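Local structure of MCG133388, isoform CRA_f (Mus musculus, 4ZPO) at residues V6-A20 and S52-E64. The protein is a clustered protocadherin, probably a calcium-dependent cell-adhesion protein that helps establish and maintain specific neuronal connections in the brain, seen here as its first three extracellular cadherin domains. Sequence-based numbering, arbitrary orientation.
Sequences VVEESEPGTLVGNVA and SGALAVSQKIDRE. With CA (calcium ion), chain H; CA (calcium ion), chain G.
Glu8 and Glu64 share two calcium ions at the end of the first cadherin domain. Each Glu8 oxygen takes one ion: OE2 lies 2.4 Å from the chain H calcium, OE1 2.7 Å from the chain G calcium. With CG anti to the backbone N (chi1 -178°) and the chain extended beyond it, Glu8 reaches past Arg63 so that its carboxylate spans the two calcium ions from one side. Glu64 OE2 bridges both ions, its carboxylate plane turned 57° from that of Glu8, while its OE1 binds the chain G calcium and is gripped side-on by Arg63 NE and NH1. Glu9 OE2 and Asp62 OD1 arrive side by side at the chain H calcium, whose charge probably offsets the crowding of carboxylates. Glu9 N donates to Ile61 O at 3.0 Å, tying the two ligand-bearing loops together.

Further back, Val57 CG2 packs tightly against CG2 of both Val6 and Val16, 3.8 Å from each. Beside this apolar knot, strands 15-18 and 54-57 pair antiparallel, with a classic beta bulge where Val16 and Gly17 both face Leu55; Leu55 N to Gly17 O is 2.8 Å. The solvent side is looser: the extended Lys60 side chain crosses Glu9 at a slant, its NZ 4.1 Å from both Glu9 OE1 and Glu11 OE2, beyond salt-bridge range, and Pro12 rides over Ser58 O.

Asp96, Leu97, Asp99 and Asp132 complete the calcium sites at the junction with the second domain. Strand 46-48 flanks 54-57 on the side away from 15-18, while strand 86-95 pairs with 2-7 and packs its Val92 on Val6 and Val16.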
ATOM      1  N   VAL A   6      39.072  -3.994  -7.695  1.00 76.79           N
ATOM      2  CA  VAL A   6      38.646  -5.349  -7.371  1.00 75.63           C
ATOM      3  C   VAL A   6      37.124  -5.400  -7.221  1.00 81.53           C
ATOM      4  O   VAL A   6      36.509  -4.484  -6.672  1.00 79.83           O
ATOM      5  CB  VAL A   6      39.332  -5.870  -6.082  1.00 62.66           C
ATOM      6  CG1 VAL A   6      38.968  -5.007  -4.884  1.00 61.47           C
ATOM      7  CG2 VAL A   6      38.975  -7.328  -5.830  1.00 54.48           C
ATOM      8  N   VAL A   7      36.521  -6.465  -7.737  1.00 83.16           N
ATOM      9  CA  VAL A   7      35.077  -6.635  -7.662  1.00 78.50           C
ATOM     10  C   VAL A   7      34.661  -7.110  -6.274  1.00 76.10           C
ATOM     11  O   VAL A   7      35.284  -8.003  -5.700  1.00 79.36           O
ATOM     12  CB  VAL A   7      34.573  -7.637  -8.724  1.00 80.69           C
ATOM     13  CG1 VAL A   7      33.061  -7.792  -8.643  1.00 79.55           C
ATOM     14  CG2 VAL A   7      34.989  -7.187 -10.115  1.00 85.94           C
ATOM     15  N   GLU A   8      33.612  -6.493  -5.738  1.00 74.33           N
ATOM     16  CA  GLU A   8      33.036  -6.884  -4.458  1.00 69.52           C
ATOM     17  C   GLU A   8      32.621  -8.356  -4.469  1.00 71.82           C
ATOM     18  O   GLU A   8      32.281  -8.898  -5.523  1.00 83.29           O
ATOM     19  CB  GLU A   8      31.833  -5.992  -4.139  1.00 68.77           C
ATOM     20  CG  GLU A   8      31.162  -6.261  -2.808  1.00 68.82           C
ATOM     21  CD  GLU A   8      29.709  -5.825  -2.798  1.00 61.35           C
ATOM     22  OE1 GLU A   8      29.266  -5.204  -3.787  1.00 58.45           O
ATOM     23  OE2 GLU A   8      29.008  -6.113  -1.804  1.00 56.00           O
ATOM     24  N   GLU A   9      32.668  -8.992  -3.300  1.00 62.82           N
ATOM     25  CA  GLU A   9      32.234 -10.380  -3.118  1.00 60.36           C
ATOM     26  C   GLU A   9      33.078 -11.382  -3.903  1.00 58.86           C
ATOM     27  O   GLU A   9      32.660 -12.520  -4.117  1.00 57.98           O
ATOM     28  CB  GLU A   9      30.759 -10.544  -3.506  1.00 57.06           C
ATOM     29  CG  GLU A   9      29.817  -9.541  -2.867  1.00 58.94           C
ATOM     30  CD  GLU A   9      29.664  -9.743  -1.374  1.00 58.26           C
ATOM     31  OE1 GLU A   9      30.027 -10.830  -0.876  1.00 58.00           O
ATOM     32  OE2 GLU A   9      29.171  -8.815  -0.697  1.00 53.94           O
ATOM     33  N   SER A  10      34.263 -10.962  -4.331  1.00 59.44           N
ATOM     34  CA  SER A  10      35.166 -11.860  -5.041  1.00 58.38           C
ATOM     35  C   SER A  10      35.789 -12.856  -4.069  1.00 60.45           C
ATOM     36  O   SER A  10      36.042 -12.529  -2.910  1.00 61.90           O
ATOM     37  CB  SER A  10      36.254 -11.070  -5.768  1.00 59.62           C
ATOM     38  OG  SER A  10      36.971 -10.243  -4.869  1.00 81.00           O
ATOM     39  N   GLU A  11      36.028 -14.073  -4.547  1.00 70.36           N
ATOM     40  CA  GLU A  11      36.578 -15.135  -3.712  1.00 76.27           C
ATOM     41  C   GLU A  11      38.006 -14.832  -3.265  1.00 76.72           C
ATOM     42  O   GLU A  11      38.772 -14.213  -4.004  1.00 73.97           O
ATOM     43  CB  GLU A  11      36.536 -16.469  -4.459  1.00 82.38           C
ATOM     44  CG  GLU A  11      35.139 -17.042  -4.617  1.00 94.26           C
ATOM     45  CD  GLU A  11      34.522 -17.441  -3.290  1.00103.34           C
ATOM     46  OE1 GLU A  11      35.261 -17.945  -2.419  1.00109.44           O
ATOM     47  OE2 GLU A  11      33.300 -17.244  -3.117  1.00104.49           O
ATOM     48  N   PRO A  12      38.360 -15.263  -2.043  1.00 77.99           N
ATOM     49  CA  PRO A  12      39.719 -15.116  -1.510  1.00 73.52           C
ATOM     50  C   PRO A  12      40.765 -15.738  -2.432  1.00 74.63           C
ATOM     51  O   PRO A  12      40.637 -16.900  -2.817  1.00 76.53           O
ATOM     52  CB  PRO A  12      39.655 -15.863  -0.174  1.00 74.87           C
ATOM     53  CG  PRO A  12      38.227 -15.775   0.229  1.00 78.22           C
ATOM     54  CD  PRO A  12      37.442 -15.852  -1.052  1.00 79.66           C
ATOM     55  N   GLY A  13      41.787 -14.963  -2.780  1.00 72.71           N
ATOM     56  CA  GLY A  13      42.803 -15.411  -3.710  1.00 67.94           C
ATOM     57  C   GLY A  13      42.726 -14.641  -5.012  1.00 62.40           C
ATOM     58  O   GLY A  13      43.580 -14.786  -5.887  1.00 64.37           O
ATOM     59  N   THR A  14      41.690 -13.818  -5.137  1.00 56.08           N
ATOM     60  CA  THR A  14      41.492 -12.994  -6.323  1.00 57.90           C
ATOM     61  C   THR A  14      42.610 -11.968  -6.469  1.00 57.78           C
ATOM     62  O   THR A  14      42.962 -11.282  -5.510  1.00 58.23           O
ATOM     63  CB  THR A  14      40.137 -12.258  -6.280  1.00 58.69           C
ATOM     64  OG1 THR A  14      39.079 -13.210  -6.118  1.00 59.51           O
ATOM     65  CG2 THR A  14      39.912 -11.469  -7.563  1.00 51.58           C
ATOM     66  N   LEU A  15      43.166 -11.870  -7.672  1.00 60.58           N
ATOM     67  CA  LEU A  15      44.217 -10.900  -7.948  1.00 67.14           C
ATOM     68  C   LEU A  15      43.647  -9.486  -7.956  1.00 71.84           C
ATOM     69  O   LEU A  15      42.522  -9.266  -8.407  1.00 79.13           O
ATOM     70  CB  LEU A  15      44.894 -11.202  -9.285  1.00 73.58           C
ATOM     71  CG  LEU A  15      46.389 -10.899  -9.373  1.00 76.91           C
ATOM     72  CD1 LEU A  15      47.193 -12.015  -8.718  1.00 79.24           C
ATOM     73  CD2 LEU A  15      46.819 -10.691 -10.816  1.00 80.36           C
ATOM     74  N   VAL A  16      44.423  -8.533  -7.454  1.00 72.45           N
ATOM     75  CA  VAL A  16      44.000  -7.138  -7.418  1.00 71.07           C
ATOM     76  C   VAL A  16      45.008  -6.255  -8.150  1.00 72.47           C
ATOM     77  O   VAL A  16      44.634  -5.329  -8.871  1.00 77.25           O
ATOM     78  CB  VAL A  16      43.827  -6.635  -5.970  1.00 64.58           C
ATOM     79  CG1 VAL A  16      43.406  -5.174  -5.955  1.00 63.56           C
ATOM     80  CG2 VAL A  16      42.814  -7.494  -5.227  1.00 55.38           C
ATOM     81  N   GLY A  17      46.290  -6.557  -7.965  1.00 73.00           N
ATOM     82  CA  GLY A  17      47.350  -5.810  -8.616  1.00 76.78           C
ATOM     83  C   GLY A  17      48.732  -6.340  -8.285  1.00 76.03           C
ATOM     84  O   GLY A  17      48.938  -6.951  -7.236  1.00 72.32           O
ATOM     85  N   ASN A  18      49.681  -6.107  -9.184  1.00 80.28           N
ATOM     86  CA  ASN A  18      51.057  -6.535  -8.970  1.00 88.48           C
ATOM     87  C   ASN A  18      51.885  -5.409  -8.360  1.00 91.95           C
ATOM     88  O   ASN A  18      52.379  -4.533  -9.070  1.00 96.06           O
ATOM     89  CB  ASN A  18      51.683  -7.006 -10.285  1.00 99.98           C
ATOM     90  CG  ASN A  18      52.915  -7.866 -10.072  1.00111.53           C
ATOM     91  OD1 ASN A  18      53.697  -7.640  -9.149  1.00113.28           O
ATOM     92  ND2 ASN A  18      53.092  -8.864 -10.932  1.00119.56           N
ATOM     93  N   VAL A  19      52.028  -5.440  -7.039  1.00 88.64           N
ATOM     94  CA  VAL A  19      52.753  -4.406  -6.310  1.00 85.96           C
ATOM     95  C   VAL A  19      54.246  -4.423  -6.635  1.00 87.01           C
ATOM     96  O   VAL A  19      54.863  -3.373  -6.820  1.00 86.18           O
ATOM     97  CB  VAL A  19      52.561  -4.564  -4.787  1.00 80.13           C
ATOM     98  CG1 VAL A  19      53.388  -3.535  -4.030  1.00 84.87           C
ATOM     99  CG2 VAL A  19      51.090  -4.442  -4.427  1.00 70.41           C
ATOM    100  N   ALA A  20      54.817  -5.622  -6.713  1.00 85.22           N
ATOM    101  CA  ALA A  20      56.247  -5.783  -6.958  1.00 84.47           C
ATOM    102  C   ALA A  20      56.658  -5.256  -8.331  1.00 88.25           C
ATOM    103  O   ALA A  20      57.668  -4.566  -8.462  1.00 91.43           O
ATOM    104  CB  ALA A  20      56.644  -7.244  -6.815  1.00 82.39           C
ATOM    105  N   SER A  52      54.891 -14.124  -5.587  1.00 78.11           N
ATOM    106  CA  SER A  52      54.424 -13.480  -6.808  1.00 77.49           C
ATOM    107  C   SER A  52      54.518 -11.961  -6.708  1.00 77.58           C
ATOM    108  O   SER A  52      54.587 -11.267  -7.724  1.00 79.64           O
ATOM    109  CB  SER A  52      52.985 -13.897  -7.114  1.00 75.17           C
ATOM    110  OG  SER A  52      52.118 -13.546  -6.050  1.00 79.85           O
ATOM    111  N   GLY A  53      54.522 -11.448  -5.481  1.00 73.88           N
ATOM    112  CA  GLY A  53      54.569 -10.016  -5.254  1.00 78.99           C
ATOM    113  C   GLY A  53      53.236  -9.363  -5.561  1.00 81.73           C
ATOM    114  O   GLY A  53      53.142  -8.141  -5.689  1.00 81.54           O
ATOM    115  N   ALA A  54      52.199 -10.184  -5.676  1.00 78.51           N
ATOM    116  CA  ALA A  54      50.876  -9.704  -6.047  1.00 72.78           C
ATOM    117  C   ALA A  54      50.004  -9.442  -4.825  1.00 71.97           C
ATOM    118  O   ALA A  54      50.077 -10.163  -3.829  1.00 74.87           O
ATOM    119  CB  ALA A  54      50.197 -10.703  -6.973  1.00 72.24           C
ATOM    120  N   LEU A  55      49.183  -8.401  -4.910  1.00 66.13           N
ATOM    121  CA  LEU A  55      48.227  -8.083  -3.859  1.00 60.01           C
ATOM    122  C   LEU A  55      46.916  -8.817  -4.119  1.00 78.20           C
ATOM    123  O   LEU A  55      46.249  -8.569  -5.122  1.00 77.29           O
ATOM    124  CB  LEU A  55      47.993  -6.573  -3.784  1.00 66.84           C
ATOM    125  CG  LEU A  55      47.061  -6.059  -2.686  1.00 65.87           C
ATOM    126  CD1 LEU A  55      47.601  -6.418  -1.309  1.00 69.24           C
ATOM    127  CD2 LEU A  55      46.875  -4.557  -2.814  1.00 67.92           C
ATOM    128  N   ALA A  56      46.555  -9.727  -3.220  1.00 70.32           N
ATOM    129  CA  ALA A  56      45.368 -10.552  -3.420  1.00 68.11           C
ATOM    130  C   ALA A  56      44.344 -10.368  -2.305  1.00 75.57           C
ATOM    131  O   ALA A  56      44.659  -9.851  -1.234  1.00 78.19           O
ATOM    132  CB  ALA A  56      45.762 -12.017  -3.536  1.00 64.70           C
ATOM    133  N   VAL A  57      43.116 -10.803  -2.568  1.00 75.46           N
ATOM    134  CA  VAL A  57      42.041 -10.727  -1.588  1.00 72.76           C
ATOM    135  C   VAL A  57      42.212 -11.788  -0.504  1.00 76.53           C
ATOM    136  O   VAL A  57      42.217 -12.984  -0.792  1.00 79.15           O
ATOM    137  CB  VAL A  57      40.663 -10.902  -2.256  1.00 71.18           C
ATOM    138  CG1 VAL A  57      39.564 -10.895  -1.212  1.00 72.16           C
ATOM    139  CG2 VAL A  57      40.434  -9.814  -3.293  1.00 70.17           C
ATOM    140  N   SER A  58      42.360 -11.343   0.741  1.00 78.56           N
ATOM    141  CA  SER A  58      42.533 -12.258   1.865  1.00 83.47           C
ATOM    142  C   SER A  58      41.193 -12.793   2.356  1.00 82.68           C
ATOM    143  O   SER A  58      41.024 -13.997   2.547  1.00 85.86           O
ATOM    144  CB  SER A  58      43.270 -11.566   3.012  1.00 91.34           C
ATOM    145  OG  SER A  58      43.287 -12.380   4.172  1.00 97.83           O
ATOM    146  N   GLN A  59      40.246 -11.885   2.565  1.00 82.96           N
ATOM    147  CA  GLN A  59      38.910 -12.255   3.017  1.00 80.37           C
ATOM    148  C   GLN A  59      37.858 -11.619   2.113  1.00 71.58           C
ATOM    149  O   GLN A  59      38.074 -10.532   1.577  1.00 69.13           O
ATOM    150  CB  GLN A  59      38.696 -11.830   4.472  1.00 83.40           C
ATOM    151  CG  GLN A  59      37.407 -12.341   5.091  1.00 94.31           C
ATOM    152  CD  GLN A  59      37.150 -11.759   6.468  1.00104.33           C
ATOM    153  OE1 GLN A  59      37.986 -11.042   7.018  1.00103.71           O
ATOM    154  NE2 GLN A  59      35.985 -12.063   7.030  1.00112.04           N
ATOM    155  N   LYS A  60      36.730 -12.303   1.944  1.00 66.10           N
ATOM    156  CA  LYS A  60      35.641 -11.810   1.106  1.00 64.28           C
ATOM    157  C   LYS A  60      35.196 -10.416   1.547  1.00 64.62           C
ATOM    158  O   LYS A  60      34.889 -10.194   2.719  1.00 57.63           O
ATOM    159  CB  LYS A  60      34.464 -12.786   1.140  1.00 62.20           C
ATOM    160  CG  LYS A  60      33.515 -12.670  -0.040  1.00 62.36           C
ATOM    161  CD  LYS A  60      32.515 -13.817  -0.049  1.00 73.75           C
ATOM    162  CE  LYS A  60      31.590 -13.737  -1.250  1.00 85.06           C
ATOM    163  NZ  LYS A  60      30.587 -14.838  -1.253  1.00 92.65           N
ATOM    164  N   ILE A  61      35.173  -9.482   0.602  1.00 67.62           N
ATOM    165  CA  ILE A  61      34.901  -8.080   0.904  1.00 59.10           C
ATOM    166  C   ILE A  61      33.465  -7.681   0.583  1.00 65.83           C
ATOM    167  O   ILE A  61      32.983  -7.899  -0.528  1.00 68.32           O
ATOM    168  CB  ILE A  61      35.856  -7.149   0.131  1.00 53.73           C
ATOM    169  CG1 ILE A  61      37.306  -7.412   0.544  1.00 52.18           C
ATOM    170  CG2 ILE A  61      35.492  -5.690   0.360  1.00 56.32           C
ATOM    171  CD1 ILE A  61      38.319  -6.607  -0.241  1.00 52.87           C
ATOM    172  N   ASP A  62      32.786  -7.095   1.565  1.00 67.50           N
ATOM    173  CA  ASP A  62      31.438  -6.579   1.365  1.00 66.73           C
ATOM    174  C   ASP A  62      31.474  -5.059   1.253  1.00 71.24           C
ATOM    175  O   ASP A  62      31.770  -4.367   2.227  1.00 84.65           O
ATOM    176  CB  ASP A  62      30.521  -7.010   2.510  1.00 70.01           C
ATOM    177  CG  ASP A  62      29.070  -6.646   2.263  1.00 74.36           C
ATOM    178  OD1 ASP A  62      28.673  -6.558   1.083  1.00 76.91           O
ATOM    179  OD2 ASP A  62      28.327  -6.455   3.248  1.00 76.84           O
ATOM    180  N   ARG A  63      31.176  -4.545   0.064  1.00 66.92           N
ATOM    181  CA  ARG A  63      31.263  -3.110  -0.190  1.00 65.18           C
ATOM    182  C   ARG A  63      30.245  -2.323   0.629  1.00 63.79           C
ATOM    183  O   ARG A  63      30.495  -1.180   1.011  1.00 68.58           O
ATOM    184  CB  ARG A  63      31.065  -2.816  -1.678  1.00 63.47           C
ATOM    185  CG  ARG A  63      31.453  -1.402  -2.081  1.00 65.98           C
ATOM    186  CD  ARG A  63      30.530  -0.866  -3.162  1.00 65.02           C
ATOM    187  NE  ARG A  63      29.148  -0.795  -2.697  1.00 69.75           N
ATOM    188  CZ  ARG A  63      28.625   0.250  -2.063  1.00 73.49           C
ATOM    189  NH1 ARG A  63      27.359   0.223  -1.673  1.00 70.36           N
ATOM    190  NH2 ARG A  63      29.370   1.320  -1.818  1.00 78.96           N
ATOM    191  N   GLU A  64      29.097  -2.936   0.892  1.00 61.71           N
ATOM    192  CA  GLU A  64      28.042  -2.280   1.660  1.00 64.27           C
ATOM    193  C   GLU A  64      28.437  -2.105   3.125  1.00 61.07           C
ATOM    194  O   GLU A  64      27.975  -1.183   3.796  1.00 59.99           O
ATOM    195  CB  GLU A  64      26.733  -3.070   1.565  1.00 64.01           C
ATOM    196  CG  GLU A  64      25.916  -2.791   0.309  1.00 59.99           C
ATOM    197  CD  GLU A  64      26.604  -3.261  -0.959  1.00 64.29           C
ATOM    198  OE1 GLU A  64      26.891  -2.415  -1.836  1.00 62.21           O
ATOM    199  OE2 GLU A  64      26.857  -4.479  -1.079  1.00 62.45           O
TER
HETATM  200 CA    CA H 406      27.091  -7.046  -0.667  1.00 67.66          CA
HETATM  201 CA    CA G 405      26.768  -4.292  -3.575  1.00 56.46          CA